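Side-chain contacts in probable M18-family aminopeptidase 1 (Thermotoga maritima, PDB 2GLF), which probably acts as a metal-dependent aminopeptidase, removing residues one at a time from the amino terminus of peptides: residues A[21-24]-A[25-29]; A[120-124]-A[125-129]; A[422-426]-A[427-431]. All coordinates share one frame; numbering follows the deposited sequence.

Contact 1. Residues A[21-24]-A[25-29]; sequences KEYM and EFMSK
The Met-aromatic contact between Tyr23 and Met27 belongs to the helix 13-29 and joins residues one turn apart. The selenium of Met27, a selenomethionine, stands 4.7 Å from the centroid of the Tyr23 ring and 43° off its normal, an oblique approach. The Tyr23 ring swings out to this side because its CG lies opposite the backbone N (chi1 168°), while the Met27 chain, bent at chi2 (49°), folds back so that SE comes to 3.8 Å from Tyr23 OH. Beneath the pair runs the helical backbone bond from Met27 N to Tyr23 O at 2.9 Å, followed by Ser28 N to Met24 O at 3.0 Å. This is the ordinary i to i+4 spacing of an alpha helix, which brings these two side chains onto the same face, turned toward the helix 248-263. There Tyr23 OH bonds to Gln248 and its ring touches Ile252, so an alanine in place of Tyr23 would probably leave Met27 without its aromatic neighbour and Gln248 without this hydrogen-bond partner. Phe26 points to another side, stacking with Tyr255 and packing against the helix 33-45. Near the end of the segment, Ser28 OG donates to Glu25 O at 2.9 Å, in the plane of that carbonyl and on a lone pair.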
loop_
_atom_site.group_PDB
_atom_site.type_symbol
_atom_site.label_atom_id
_atom_site.label_comp_id
_atom_site.label_asym_id
_atom_site.label_seq_id
_atom_site.Cartn_x
_atom_site.Cartn_y
_atom_site.Cartn_z
ATOM N N LYS A 21 -46.215 10.485 29.849
ATOM C CA LYS A 21 -46.137 11.843 30.353
ATOM C C LYS A 21 -45.469 11.837 31.726
ATOM O O LYS A 21 -44.699 12.742 32.055
ATOM C CB LYS A 21 -47.531 12.470 30.431
ATOM C CG LYS A 21 -47.989 13.084 29.121
ATOM C CD LYS A 21 -49.156 14.037 29.331
ATOM C CE LYS A 21 -49.368 14.963 28.129
ATOM N NZ LYS A 21 -49.717 14.234 26.877
ATOM N N GLU A 22 -45.756 10.807 32.516
ATOM C CA GLU A 22 -45.183 10.675 33.846
ATOM C C GLU A 22 -43.689 10.352 33.753
ATOM O O GLU A 22 -42.878 10.848 34.548
ATOM C CB GLU A 22 -45.928 9.585 34.610
ATOM C CG GLU A 22 -47.369 9.959 34.914
ATOM C CD GLU A 22 -48.257 8.758 35.180
ATOM O OE1 GLU A 22 -49.433 8.967 35.548
ATOM O OE2 GLU A 22 -47.791 7.609 35.013
ATOM N N TYR A 23 -43.336 9.531 32.766
ATOM C CA TYR A 23 -41.951 9.130 32.538
ATOM C C TYR A 23 -41.111 10.336 32.136
ATOM O O TYR A 23 -40.033 10.560 32.679
ATOM C CB TYR A 23 -41.898 8.055 31.440
ATOM C CG TYR A 23 -40.512 7.751 30.895
ATOM C CD1 TYR A 23 -39.527 7.172 31.698
ATOM C CD2 TYR A 23 -40.181 8.060 29.573
ATOM C CE1 TYR A 23 -38.248 6.909 31.195
ATOM C CE2 TYR A 23 -38.906 7.804 29.066
ATOM C CZ TYR A 23 -37.946 7.231 29.881
ATOM O OH TYR A 23 -36.689 6.993 29.380
HETATM N N MSE A 24 -41.618 11.116 31.186
HETATM C CA MSE A 24 -40.902 12.292 30.710
HETATM C C MSE A 24 -40.638 13.342 31.792
HETATM O O MSE A 24 -39.604 14.005 31.765
HETATM C CB MSE A 24 -41.644 12.909 29.524
HETATM C CG MSE A 24 -41.635 12.008 28.296
HETATM SE SE MSE A 24 -42.337 12.809 26.667
HETATM C CE MSE A 24 -44.097 11.976 26.659
ATOM N N GLU A 25 -41.556 13.496 32.745
ATOM C CA GLU A 25 -41.347 14.457 33.829
ATOM C C GLU A 25 -40.110 14.020 34.615
ATOM O O GLU A 25 -39.180 14.795 34.824
ATOM C CB GLU A 25 -42.564 14.497 34.759
ATOM C CG GLU A 25 -43.803 15.110 34.133
ATOM C CD GLU A 25 -43.630 16.586 33.807
ATOM O OE1 GLU A 25 -44.543 17.172 33.185
ATOM O OE2 GLU A 25 -42.583 17.162 34.178
ATOM N N PHE A 26 -40.117 12.765 35.047
ATOM C CA PHE A 26 -39.007 12.189 35.788
ATOM C C PHE A 26 -37.716 12.414 35.009
ATOM O O PHE A 26 -36.711 12.854 35.563
ATOM C CB PHE A 26 -39.238 10.686 35.956
ATOM C CG PHE A 26 -38.133 9.971 36.679
ATOM C CD1 PHE A 26 -37.878 10.226 38.021
ATOM C CD2 PHE A 26 -37.360 9.019 36.021
ATOM C CE1 PHE A 26 -36.870 9.540 38.700
ATOM C CE2 PHE A 26 -36.350 8.324 36.685
ATOM C CZ PHE A 26 -36.105 8.587 38.033
HETATM N N MSE A 27 -37.765 12.118 33.713
HETATM C CA MSE A 27 -36.611 12.247 32.829
HETATM C C MSE A 27 -36.034 13.656 32.734
HETATM O O MSE A 27 -34.823 13.832 32.586
HETATM C CB MSE A 27 -36.979 11.737 31.435
HETATM C CG MSE A 27 -35.921 10.841 30.805
HETATM SE SE MSE A 27 -35.286 9.416 31.983
HETATM C CE MSE A 27 -36.935 9.023 32.887
ATOM N N SER A 28 -36.890 14.666 32.814
ATOM C CA SER A 28 -36.410 16.041 32.740
ATOM C C SER A 28 -35.683 16.411 34.027
ATOM O O SER A 28 -35.034 17.445 34.094
ATOM C CB SER A 28 -37.570 17.018 32.539
ATOM O OG SER A 28 -38.183 17.332 33.778
ATOM N N LYS A 29 -35.793 15.569 35.047
ATOM C CA LYS A 29 -35.145 15.854 36.321
ATOM C C LYS A 29 -33.954 14.934 36.612
ATOM O O LYS A 29 -33.132 15.235 37.478
ATOM C CB LYS A 29 -36.174 15.755 37.457
ATOM C CG LYS A 29 -37.413 16.623 37.251
ATOM C CD LYS A 29 -38.423 16.474 38.385
ATOM C CE LYS A 29 -37.901 17.073 39.687
ATOM N NZ LYS A 29 -38.837 16.869 40.839
#

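Contact 2. Residues A[120-124]-A[125-129]; sequences GGIKK and YHWLS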
loop_
_atom_site.group_PDB
_atom_site.type_symbol
_atom_site.label_atom_id
_atom_site.label_comp_id
_atom_site.label_asym_id
_atom_site.label_seq_id
_atom_site.Cartn_x
_atom_site.Cartn_y
_atom_site.Cartn_z
ATOM N N GLY A 120 -17.767 6.827 29.786
ATOM C CA GLY A 120 -18.527 5.826 29.061
ATOM C C GLY A 120 -18.327 5.832 27.552
ATOM O O GLY A 120 -17.450 6.529 27.024
ATOM N N GLY A 121 -19.161 5.063 26.855
ATOM C CA GLY A 121 -19.059 4.961 25.414
ATOM C C GLY A 121 -19.791 5.979 24.558
ATOM O O GLY A 121 -20.643 5.606 23.758
ATOM N N ILE A 122 -19.462 7.257 24.711
ATOM C CA ILE A 122 -20.077 8.311 23.900
ATOM C C ILE A 122 -19.497 8.159 22.491
ATOM O O ILE A 122 -18.418 7.591 22.339
ATOM C CB ILE A 122 -19.682 9.723 24.400
ATOM C CG1 ILE A 122 -18.187 9.962 24.145
ATOM C CG2 ILE A 122 -19.993 9.865 25.876
ATOM C CD1 ILE A 122 -17.710 11.362 24.441
ATOM N N LYS A 123 -20.182 8.654 21.464
ATOM C CA LYS A 123 -19.610 8.544 20.128
ATOM C C LYS A 123 -18.587 9.640 19.888
ATOM O O LYS A 123 -17.637 9.450 19.123
ATOM C CB LYS A 123 -20.677 8.569 19.039
ATOM C CG LYS A 123 -21.101 7.167 18.630
ATOM C CD LYS A 123 -21.676 7.135 17.235
ATOM C CE LYS A 123 -21.875 5.711 16.781
ATOM N NZ LYS A 123 -22.352 5.662 15.385
ATOM N N LYS A 124 -18.786 10.783 20.536
ATOM C CA LYS A 124 -17.847 11.901 20.453
ATOM C C LYS A 124 -18.209 12.972 19.443
ATOM O O LYS A 124 -18.311 14.149 19.802
ATOM C CB LYS A 124 -16.425 11.383 20.193
ATOM C CG LYS A 124 -15.315 12.198 20.832
ATOM C CD LYS A 124 -14.047 11.372 20.955
ATOM C CE LYS A 124 -14.295 10.130 21.801
ATOM N NZ LYS A 124 -13.072 9.308 22.055
ATOM N N TYR A 125 -18.395 12.597 18.182
ATOM C CA TYR A 125 -18.768 13.612 17.213
ATOM C C TYR A 125 -20.185 14.094 17.516
ATOM O O TYR A 125 -20.623 15.118 16.997
ATOM C CB TYR A 125 -18.660 13.093 15.772
ATOM C CG TYR A 125 -19.440 11.843 15.458
ATOM C CD1 TYR A 125 -18.816 10.601 15.438
ATOM C CD2 TYR A 125 -20.801 11.903 15.154
ATOM C CE1 TYR A 125 -19.525 9.443 15.118
ATOM C CE2 TYR A 125 -21.520 10.752 14.835
ATOM C CZ TYR A 125 -20.878 9.526 14.815
ATOM O OH TYR A 125 -21.570 8.389 14.472
ATOM N N HIS A 126 -20.894 13.355 18.370
ATOM C CA HIS A 126 -22.253 13.722 18.764
ATOM C C HIS A 126 -22.244 15.003 19.598
ATOM O O HIS A 126 -23.152 15.828 19.497
ATOM C CB HIS A 126 -22.898 12.643 19.643
ATOM C CG HIS A 126 -23.355 11.423 18.908
ATOM N ND1 HIS A 126 -24.006 11.479 17.696
ATOM C CD2 HIS A 126 -23.319 10.114 19.255
ATOM C CE1 HIS A 126 -24.351 10.257 17.328
ATOM N NE2 HIS A 126 -23.945 9.410 18.257
ATOM N N TRP A 127 -21.206 15.149 20.419
ATOM C CA TRP A 127 -21.071 16.264 21.347
ATOM C C TRP A 127 -20.547 17.591 20.818
ATOM O O TRP A 127 -20.288 18.512 21.596
ATOM C CB TRP A 127 -20.233 15.804 22.548
ATOM C CG TRP A 127 -20.831 14.593 23.192
ATOM C CD1 TRP A 127 -20.868 13.317 22.677
ATOM C CD2 TRP A 127 -21.620 14.561 24.386
ATOM N NE1 TRP A 127 -21.643 12.506 23.471
ATOM C CE2 TRP A 127 -22.116 13.245 24.527
ATOM C CE3 TRP A 127 -21.965 15.519 25.348
ATOM C CZ2 TRP A 127 -22.938 12.868 25.595
ATOM C CZ3 TRP A 127 -22.781 15.141 26.406
ATOM C CH2 TRP A 127 -23.257 13.828 26.521
ATOM N N LEU A 128 -20.400 17.708 19.506
ATOM C CA LEU A 128 -19.926 18.959 18.928
ATOM C C LEU A 128 -21.098 19.795 18.400
ATOM O O LEU A 128 -22.040 19.257 17.805
ATOM C CB LEU A 128 -18.921 18.666 17.817
ATOM C CG LEU A 128 -17.630 18.010 18.322
ATOM C CD1 LEU A 128 -16.848 17.437 17.163
ATOM C CD2 LEU A 128 -16.799 19.033 19.083
ATOM N N SER A 129 -21.032 21.108 18.635
ATOM C CA SER A 129 -22.067 22.059 18.216
ATOM C C SER A 129 -23.463 21.628 18.658
ATOM O O SER A 129 -24.384 21.484 17.848
ATOM C CB SER A 129 -22.034 22.263 16.696
ATOM O OG SER A 129 -20.848 22.936 16.296
#
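Lys123 and Tyr125 come to lie alongside each other because the lysine chain is stretched out beyond CG (chi2 -156°, chi3 171°) while the tyrosine CG sits between its own backbone N and carbonyl carbon (chi1 56°). Both side chains therefore run the same way, and Lys123 NZ donates to Tyr125 OH over 3.0 Å. Lys123 CB lies above one face of the tyrosine ring, off toward its rim. The two polar ends reach beyond the chain: the ammonium forms a salt bridge with Asp169 of a neighbouring subunit, and the hydroxyl a hydrogen bond with Asp163 of the same neighbour. Lys123 also meets His126, which crosses it at a slant and comes from a direction about at right angles to that of the phenol, with Lys123 CD 3.4 Å from His126 NE2. The amino group is thus held both by Tyr125 OH within the loop and by Asp169 of the neighbouring subunit.

A second cluster is apolar. Ile122 crosses Trp127 at about a right angle, its CD1 over one face of the indole and 4.1 Å from Trp127 CD1, while Ile122 CB approaches Trp127 NE1 to 3.5 Å. Lys124 O lies in the indole plane at its edge and also accepts from Trp127 N at 3.1 Å, a bond reaching it from above the carbonyl plane and closing a tight turn, with the indole beside Ile122. Lys124 itself leads away, to a salt bridge with Asp396 of a third subunit. The whole turn lies in the loop between strands 111-119 and 132-139 of the six-stranded antiparallel sheet, with Ile122 and Trp127 resting on Leu98 of strand 97-108.

Contact 3. Residues A[422-426]-A[427-431]; sequences LGMHS and PFEIS. With MN (manganese (II) ion), chain F.
Leu422 and Ile430 form a single antiparallel, hydrogen-bonded bridge, Leu422 N to Ile430 O at 2.9 Å and Ile430 N to Leu422 O at 3.0 Å, and beyond it the chain reverses through a type II beta turn from Gly423 to Ser426. At the bridge, Leu422 CB rests 3.6 Å from Ile430 CG2. Across the loop Glu429, extended beyond CG (chi2 175°), passes alongside Met424 to bring OE2 within 2.6 Å of His425 N, a nearly straight bond (164°) that uses the anti lone pair. Ser426 OG donates to Gly423 O at 2.6 Å, on a lone pair in the carbonyl plane; that oxygen also takes Ser426 N, so two donors grip it, while Phe428 N reaches the same hydroxyl weakly. His425 NE2 binds manganese at 2.4 Å, with Glu279 and Asp249, which serves both manganese sites, completing the protein ligands; its ND1 is tied to Gly121 O. Glu429 probably acts from the second shell, gripping the backbone N of the metal ligand. The loop connects strand 414-421 of the central mixed sheet to strand 429-432, which pairs with strand 242-245, while Met424 and Glu429 lie against the start of helix 248-263.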
loop_
_atom_site.group_PDB
_atom_site.type_symbol
_atom_site.label_atom_id
_atom_site.label_comp_id
_atom_site.label_asym_id
_atom_site.label_seq_id
_atom_site.Cartn_x
_atom_site.Cartn_y
_atom_site.Cartn_z
ATOM N N LEU A 422 -33.266 3.201 19.791
ATOM C CA LEU A 422 -32.658 3.616 18.543
ATOM C C LEU A 422 -31.675 4.721 18.915
ATOM O O LEU A 422 -32.016 5.624 19.664
ATOM C CB LEU A 422 -33.734 4.142 17.598
ATOM C CG LEU A 422 -34.069 3.260 16.389
ATOM C CD1 LEU A 422 -34.074 1.798 16.779
ATOM C CD2 LEU A 422 -35.408 3.681 15.816
ATOM N N GLY A 423 -30.447 4.634 18.419
ATOM C CA GLY A 423 -29.457 5.645 18.737
ATOM C C GLY A 423 -28.993 5.589 20.184
ATOM O O GLY A 423 -28.831 6.626 20.839
HETATM N N MSE A 424 -28.778 4.384 20.698
HETATM C CA MSE A 424 -28.319 4.237 22.073
HETATM C C MSE A 424 -26.998 5.006 22.251
HETATM O O MSE A 424 -26.153 5.018 21.364
HETATM C CB MSE A 424 -28.127 2.754 22.400
HETATM C CG MSE A 424 -28.083 2.433 23.890
HETATM SE SE MSE A 424 -27.898 0.523 24.258
HETATM C CE MSE A 424 -26.237 0.535 25.268
ATOM N N HIS A 425 -26.845 5.649 23.405
ATOM C CA HIS A 425 -25.665 6.444 23.756
ATOM C C HIS A 425 -25.564 7.817 23.103
ATOM O O HIS A 425 -24.675 8.596 23.438
ATOM C CB HIS A 425 -24.379 5.669 23.504
ATOM C CG HIS A 425 -24.091 4.644 24.551
ATOM N ND1 HIS A 425 -22.830 4.142 24.776
ATOM C CD2 HIS A 425 -24.902 4.041 25.450
ATOM C CE1 HIS A 425 -22.872 3.278 25.772
ATOM N NE2 HIS A 425 -24.119 3.198 26.199
ATOM N N SER A 426 -26.469 8.124 22.182
ATOM C CA SER A 426 -26.455 9.430 21.537
ATOM C C SER A 426 -27.058 10.432 22.516
ATOM O O SER A 426 -27.668 10.044 23.513
ATOM C CB SER A 426 -27.299 9.402 20.270
ATOM O OG SER A 426 -28.661 9.167 20.582
ATOM N N PRO A 427 -26.894 11.733 22.251
ATOM C CA PRO A 427 -27.448 12.754 23.146
ATOM C C PRO A 427 -28.977 12.809 23.094
ATOM O O PRO A 427 -29.600 13.571 23.832
ATOM C CB PRO A 427 -26.816 14.044 22.629
ATOM C CG PRO A 427 -25.511 13.575 22.067
ATOM C CD PRO A 427 -25.928 12.332 21.319
ATOM N N PHE A 428 -29.577 11.994 22.231
ATOM C CA PHE A 428 -31.032 11.985 22.079
ATOM C C PHE A 428 -31.506 10.589 21.657
ATOM O O PHE A 428 -31.790 10.346 20.480
ATOM C CB PHE A 428 -31.441 13.030 21.019
ATOM C CG PHE A 428 -32.890 13.455 21.089
ATOM C CD1 PHE A 428 -33.358 14.218 22.156
ATOM C CD2 PHE A 428 -33.787 13.104 20.078
ATOM C CE1 PHE A 428 -34.696 14.626 22.212
ATOM C CE2 PHE A 428 -35.130 13.509 20.131
ATOM C CZ PHE A 428 -35.580 14.271 21.199
ATOM N N GLU A 429 -31.584 9.672 22.618
ATOM C CA GLU A 429 -32.024 8.309 22.332
ATOM C C GLU A 429 -33.526 8.266 22.071
ATOM O O GLU A 429 -34.271 9.133 22.520
ATOM C CB GLU A 429 -31.663 7.385 23.497
ATOM C CG GLU A 429 -30.186 7.425 23.853
ATOM C CD GLU A 429 -29.847 6.595 25.078
ATOM O OE1 GLU A 429 -30.616 6.645 26.063
ATOM O OE2 GLU A 429 -28.801 5.907 25.066
ATOM N N ILE A 430 -33.961 7.250 21.335
ATOM C CA ILE A 430 -35.366 7.084 20.989
ATOM C C ILE A 430 -35.912 5.741 21.487
ATOM O O ILE A 430 -35.280 4.693 21.313
ATOM C CB ILE A 430 -35.570 7.185 19.436
ATOM C CG1 ILE A 430 -36.192 8.530 19.064
ATOM C CG2 ILE A 430 -36.498 6.093 18.943
ATOM C CD1 ILE A 430 -35.329 9.709 19.334
ATOM N N SER A 431 -37.088 5.786 22.110
ATOM C CA SER A 431 -37.757 4.593 22.616
ATOM C C SER A 431 -39.233 4.710 22.266
ATOM O O SER A 431 -39.705 5.786 21.912
ATOM C CB SER A 431 -37.606 4.491 24.132
ATOM O OG SER A 431 -38.327 5.523 24.781
HETATM MN MN MN F . -24.975 1.902 28.057
#

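In the fold
Contact 3 is fully buried and sits at the metal site, contact 2 is buried partly against two other subunits, the second of which contact 3 also meets, and contact 1 is only partly buried, on a helix whose outer side faces solvent. Contacts 2 and 3 touch: His126 packs on Pro427, beside the Gly121 tie to His425, so loop 120-129 adjoins loop 422-431. Contact 1 touches neither, its nearest atoms lying about 5 Å from contact 3, yet both abut helix 248-263. Chemistry follows place: regular helix bonds and a Met-aromatic pair in contact 1, charged ends reaching other subunits in contact 2, and in contact 3 a bridge, a turn and a carboxylate that together probably hold a metal ligand in place.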